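Local coordinates for aminopeptidase-like protein (PDB 5JM6) that probably acts as a zinc-dependent aminopeptidase of the M18 family, forms a dodecamer and is linked to the Cvt pathway of selective autophagy, at residues 96-104 with 114-122. Sequence-based numbering, arbitrary orientation.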
ATOM      1  N   LYS A  96      41.038  27.078 -53.990  1.00 54.38           N
ATOM      2  CA  LYS A  96      39.922  26.770 -54.903  1.00 47.20           C
ATOM      3  C   LYS A  96      38.650  27.593 -54.921  1.00 50.15           C
ATOM      4  O   LYS A  96      37.886  27.515 -55.883  1.00 48.73           O
ATOM      5  CB  LYS A  96      39.394  25.370 -54.644  1.00 49.58           C
ATOM      6  CG  LYS A  96      40.339  24.260 -54.393  1.00 56.37           C
ATOM      7  CD  LYS A  96      39.503  23.027 -54.673  1.00 62.93           C
ATOM      8  CE  LYS A  96      39.706  21.924 -53.680  1.00 62.05           C
ATOM      9  NZ  LYS A  96      40.684  20.999 -54.265  1.00 63.31           N
ATOM     10  N   LEU A  97      38.335  28.272 -53.834  1.00 46.23           N
ATOM     11  CA  LEU A  97      36.961  28.720 -53.695  1.00 39.44           C
ATOM     12  C   LEU A  97      36.763  30.068 -54.359  1.00 37.60           C
ATOM     13  O   LEU A  97      37.583  30.977 -54.229  1.00 44.83           O
ATOM     14  CB  LEU A  97      36.550  28.746 -52.227  1.00 41.23           C
ATOM     15  CG  LEU A  97      36.656  27.401 -51.500  1.00 38.53           C
ATOM     16  CD1 LEU A  97      36.032  27.501 -50.120  1.00 33.52           C
ATOM     17  CD2 LEU A  97      36.019  26.269 -52.301  1.00 38.61           C
ATOM     18  N   VAL A  98      35.660  30.174 -55.088  1.00 35.66           N
ATOM     19  CA  VAL A  98      35.440  31.272 -56.008  1.00 36.17           C
ATOM     20  C   VAL A  98      33.980  31.704 -55.894  1.00 38.24           C
ATOM     21  O   VAL A  98      33.109  30.874 -55.628  1.00 36.49           O
ATOM     22  CB  VAL A  98      35.803  30.840 -57.461  1.00 39.52           C
ATOM     23  CG1 VAL A  98      34.690  30.001 -58.087  1.00 31.17           C
ATOM     24  CG2 VAL A  98      36.145  32.037 -58.332  1.00 42.83           C
ATOM     25  N   PRO A  99      33.709  33.012 -56.040  1.00 36.70           N
ATOM     26  CA  PRO A  99      32.314  33.464 -56.030  1.00 38.20           C
ATOM     27  C   PRO A  99      31.492  32.764 -57.105  1.00 38.23           C
ATOM     28  O   PRO A  99      31.999  32.504 -58.197  1.00 36.49           O
ATOM     29  CB  PRO A  99      32.427  34.963 -56.311  1.00 31.96           C
ATOM     30  CG  PRO A  99      33.780  35.334 -55.829  1.00 27.50           C
ATOM     31  CD  PRO A  99      34.656  34.141 -56.070  1.00 31.08           C
ATOM     32  N   GLY A 100      30.242  32.446 -56.789  1.00 37.69           N
ATOM     33  CA  GLY A 100      29.391  31.726 -57.716  1.00 31.13           C
ATOM     34  C   GLY A 100      29.618  30.225 -57.690  1.00 30.86           C
ATOM     35  O   GLY A 100      28.912  29.480 -58.363  1.00 34.38           O
ATOM     36  N   GLY A 101      30.604  29.776 -56.918  1.00 31.10           N
ATOM     37  CA  GLY A 101      30.920  28.360 -56.838  1.00 29.59           C
ATOM     38  C   GLY A 101      29.951  27.590 -55.961  1.00 34.49           C
ATOM     39  O   GLY A 101      29.262  28.172 -55.124  1.00 31.35           O
ATOM     40  N   LYS A 102      29.888  26.276 -56.159  1.00 32.23           N
ATOM     41  CA  LYS A 102      28.985  25.425 -55.386  1.00 33.08           C
ATOM     42  C   LYS A 102      29.724  24.178 -54.910  1.00 33.06           C
ATOM     43  O   LYS A 102      30.346  23.475 -55.706  1.00 34.07           O
ATOM     44  CB  LYS A 102      27.755  25.051 -56.220  1.00 34.37           C
ATOM     45  CG  LYS A 102      27.103  26.247 -56.912  1.00 36.33           C
ATOM     46  CD  LYS A 102      25.856  25.879 -57.699  1.00 39.00           C
ATOM     47  CE  LYS A 102      26.150  24.876 -58.799  1.00 44.24           C
ATOM     48  NZ  LYS A 102      24.973  24.714 -59.698  1.00 55.08           N
ATOM     49  N   TYR A 103      29.658  23.909 -53.608  1.00 32.43           N
ATOM     50  CA  TYR A 103      30.510  22.890 -53.003  1.00 33.37           C
ATOM     51  C   TYR A 103      29.787  22.027 -51.970  1.00 33.00           C
ATOM     52  O   TYR A 103      28.672  22.342 -51.553  1.00 32.22           O
ATOM     53  CB  TYR A 103      31.728  23.555 -52.354  1.00 30.49           C
ATOM     54  CG  TYR A 103      32.433  24.538 -53.261  1.00 30.46           C
ATOM     55  CD1 TYR A 103      33.392  24.111 -54.171  1.00 34.39           C
ATOM     56  CD2 TYR A 103      32.130  25.894 -53.218  1.00 33.49           C
ATOM     57  CE1 TYR A 103      34.032  25.006 -55.008  1.00 32.04           C
ATOM     58  CE2 TYR A 103      32.764  26.796 -54.051  1.00 33.89           C
ATOM     59  CZ  TYR A 103      33.715  26.347 -54.944  1.00 35.36           C
ATOM     60  OH  TYR A 103      34.350  27.244 -55.773  1.00 39.23           O
ATOM     61  N   PHE A 104      30.424  20.925 -51.582  1.00 31.36           N
ATOM     62  CA  PHE A 104      29.966  20.130 -50.447  1.00 32.37           C
ATOM     63  C   PHE A 104      31.113  19.352 -49.812  1.00 35.91           C
ATOM     64  O   PHE A 104      32.139  19.105 -50.448  1.00 31.32           O
ATOM     65  CB  PHE A 104      28.845  19.167 -50.856  1.00 31.09           C
ATOM     66  CG  PHE A 104      29.301  18.007 -51.703  1.00 38.22           C
ATOM     67  CD1 PHE A 104      29.342  18.115 -53.083  1.00 37.27           C
ATOM     68  CD2 PHE A 104      29.663  16.799 -51.121  1.00 36.06           C
ATOM     69  CE1 PHE A 104      29.749  17.049 -53.865  1.00 34.47           C
ATOM     70  CE2 PHE A 104      30.073  15.732 -51.898  1.00 36.35           C
ATOM     71  CZ  PHE A 104      30.111  15.856 -53.272  1.00 34.81           C
ATOM     72  N   ALA A 114      26.599  21.258 -47.584  1.00 29.14           N
ATOM     73  CA  ALA A 114      26.611  21.791 -48.942  1.00 24.46           C
ATOM     74  C   ALA A 114      26.340  23.288 -48.925  1.00 30.12           C
ATOM     75  O   ALA A 114      25.528  23.766 -48.132  1.00 33.55           O
ATOM     76  CB  ALA A 114      25.587  21.074 -49.805  1.00 24.45           C
ATOM     77  N   PHE A 115      27.019  24.029 -49.794  1.00 29.08           N
ATOM     78  CA  PHE A 115      26.848  25.475 -49.824  1.00 29.13           C
ATOM     79  C   PHE A 115      27.131  26.085 -51.192  1.00 31.80           C
ATOM     80  O   PHE A 115      27.865  25.516 -52.003  1.00 30.12           O
ATOM     81  CB  PHE A 115      27.739  26.139 -48.765  1.00 26.54           C
ATOM     82  CG  PHE A 115      29.212  25.910 -48.970  1.00 28.30           C
ATOM     83  CD1 PHE A 115      29.815  24.742 -48.532  1.00 30.10           C
ATOM     84  CD2 PHE A 115      29.997  26.871 -49.587  1.00 31.13           C
ATOM     85  CE1 PHE A 115      31.171  24.531 -48.715  1.00 29.59           C
ATOM     86  CE2 PHE A 115      31.354  26.667 -49.773  1.00 29.23           C
ATOM     87  CZ  PHE A 115      31.940  25.495 -49.338  1.00 28.96           C
ATOM     88  N   THR A 116      26.525  27.243 -51.441  1.00 32.08           N
ATOM     89  CA  THR A 116      26.815  28.038 -52.626  1.00 32.12           C
ATOM     90  C   THR A 116      27.336  29.405 -52.211  1.00 29.68           C
ATOM     91  O   THR A 116      26.833  30.014 -51.266  1.00 29.58           O
ATOM     92  CB  THR A 116      25.577  28.232 -53.522  1.00 31.84           C
ATOM     93  OG1 THR A 116      24.681  29.167 -52.907  1.00 35.65           O
ATOM     94  CG2 THR A 116      24.864  26.913 -53.746  1.00 32.48           C
ATOM     95  N   VAL A 117      28.347  29.880 -52.927  1.00 35.53           N
ATOM     96  CA  VAL A 117      28.949  31.176 -52.653  1.00 34.24           C
ATOM     97  C   VAL A 117      28.370  32.216 -53.605  1.00 37.90           C
ATOM     98  O   VAL A 117      28.470  32.063 -54.818  1.00 42.97           O
ATOM     99  CB  VAL A 117      30.479  31.123 -52.809  1.00 31.91           C
ATOM    100  CG1 VAL A 117      31.114  32.412 -52.316  1.00 34.03           C
ATOM    101  CG2 VAL A 117      31.046  29.916 -52.069  1.00 30.35           C
ATOM    102  N   GLY A 118      27.754  33.260 -53.063  1.00 34.69           N
ATOM    103  CA  GLY A 118      27.179  34.305 -53.892  1.00 34.60           C
ATOM    104  C   GLY A 118      28.226  34.987 -54.755  1.00 39.38           C
ATOM    105  O   GLY A 118      29.388  35.080 -54.367  1.00 37.76           O
ATOM    106  N   GLN A 119      27.822  35.458 -55.932  1.00 39.74           N
ATOM    107  CA  GLN A 119      28.752  36.106 -56.854  1.00 40.95           C
ATOM    108  C   GLN A 119      29.258  37.440 -56.319  1.00 39.07           C
ATOM    109  O   GLN A 119      30.308  37.927 -56.736  1.00 42.49           O
ATOM    110  CB  GLN A 119      28.099  36.332 -58.216  1.00 42.80           C
ATOM    111  CG  GLN A 119      27.685  35.072 -58.940  1.00 59.13           C
ATOM    112  CD  GLN A 119      26.845  35.374 -60.163  1.00 72.01           C
ATOM    113  OE1 GLN A 119      27.182  36.253 -60.959  1.00 66.67           O
ATOM    114  NE2 GLN A 119      25.735  34.662 -60.309  1.00 62.45           N
ATOM    115  N   ALA A 120      28.490  38.038 -55.416  1.00 38.67           N
ATOM    116  CA  ALA A 120      28.858  39.310 -54.802  1.00 35.28           C
ATOM    117  C   ALA A 120      29.567  39.108 -53.465  1.00 35.13           C
ATOM    118  O   ALA A 120      29.782  40.065 -52.722  1.00 38.32           O
ATOM    119  CB  ALA A 120      27.631  40.188 -54.626  1.00 33.39           C
ATOM    120  N   TYR A 121      29.887  37.859 -53.141  1.00 34.84           N
ATOM    121  CA  TYR A 121      30.523  37.549 -51.864  1.00 34.73           C
ATOM    122  C   TYR A 121      31.901  38.188 -51.699  1.00 40.03           C
ATOM    123  O   TYR A 121      32.690  38.261 -52.643  1.00 42.24           O
ATOM    124  CB  TYR A 121      30.651  36.037 -51.675  1.00 32.65           C
ATOM    125  CG  TYR A 121      31.299  35.673 -50.362  1.00 36.44           C
ATOM    126  CD1 TYR A 121      30.579  35.729 -49.178  1.00 34.07           C
ATOM    127  CD2 TYR A 121      32.634  35.293 -50.302  1.00 32.87           C
ATOM    128  CE1 TYR A 121      31.164  35.409 -47.970  1.00 30.73           C
ATOM    129  CE2 TYR A 121      33.230  34.972 -49.097  1.00 37.94           C
ATOM    130  CZ  TYR A 121      32.488  35.031 -47.935  1.00 37.18           C
ATOM    131  OH  TYR A 121      33.073  34.712 -46.732  1.00 38.22           O
ATOM    132  N   LYS A 122      32.160  38.664 -50.483  1.00 42.37           N
ATOM    133  CA  LYS A 122      33.478  39.114 -50.038  1.00 37.58           C
ATOM    134  C   LYS A 122      33.652  38.656 -48.593  1.00 39.00           C
ATOM    135  O   LYS A 122      32.661  38.496 -47.881  1.00 34.76           O
ATOM    136  CB  LYS A 122      33.622  40.637 -50.120  1.00 35.16           C
ATOM    137  CG  LYS A 122      32.910  41.303 -51.280  1.00 59.20           C
ATOM    138  CD  LYS A 122      32.482  42.721 -50.914  1.00 63.25           C
ATOM    139  CE  LYS A 122      31.594  42.738 -49.671  1.00 57.31           C
ATOM    140  NZ  LYS A 122      30.965  44.072 -49.430  1.00 60.71           N
TER
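Tyr103 and Phe115 face each other as a hydrogen-bonded antiparallel pair, with Tyr103 N to Phe115 O and Phe115 N to Tyr103 O both at 2.9 Å. Beyond Lys102 and Thr116, a non-hydrogen-bonded pair, Val117 N donates almost straight to Gly101 O. The last bond, Gly100 N to Val117 O at 2.7 Å, is more bent (133°), its donor lying above the carbonyl plane where the type II turn from Val98 to Gly101 leads into strand 102-107. Glycine suits position 100, whose positive phi would press a side chain against the preceding carbonyl.

The face carrying Tyr103 and Phe115 is largely apolar. With CG between its backbone N and carbonyl carbon (chi1 62°), the Phe115 ring turns toward Tyr103, whose CB rests over its face, 3.6 Å from Phe115 CZ. The two rings meet obliquely, planes at 37°. Val117 CG2 reaches the edge of the Tyr103 ring, and Leu97 CD2 covers one face. Tyrosine also ties turn to strand, its OH accepting a hydrogen bond from Val98 N (3.3 Å). On the other sheet face Phe104 CB lies 3.9 Å from Ala114 CB, and short Ala114 suits a place where helix 68-81 packs close to both; Thr116 CG2 lies alongside Lys102 CG, and Lys102 NZ hydrogen-bonds to Ala82 O.

Helix 353-368 packs against Phe115 and Val117. This is the open end of a beta hairpin, strands 102-107 and 111-117, within the mixed sheet sandwiched by helices that forms the M18 metallopeptidase core.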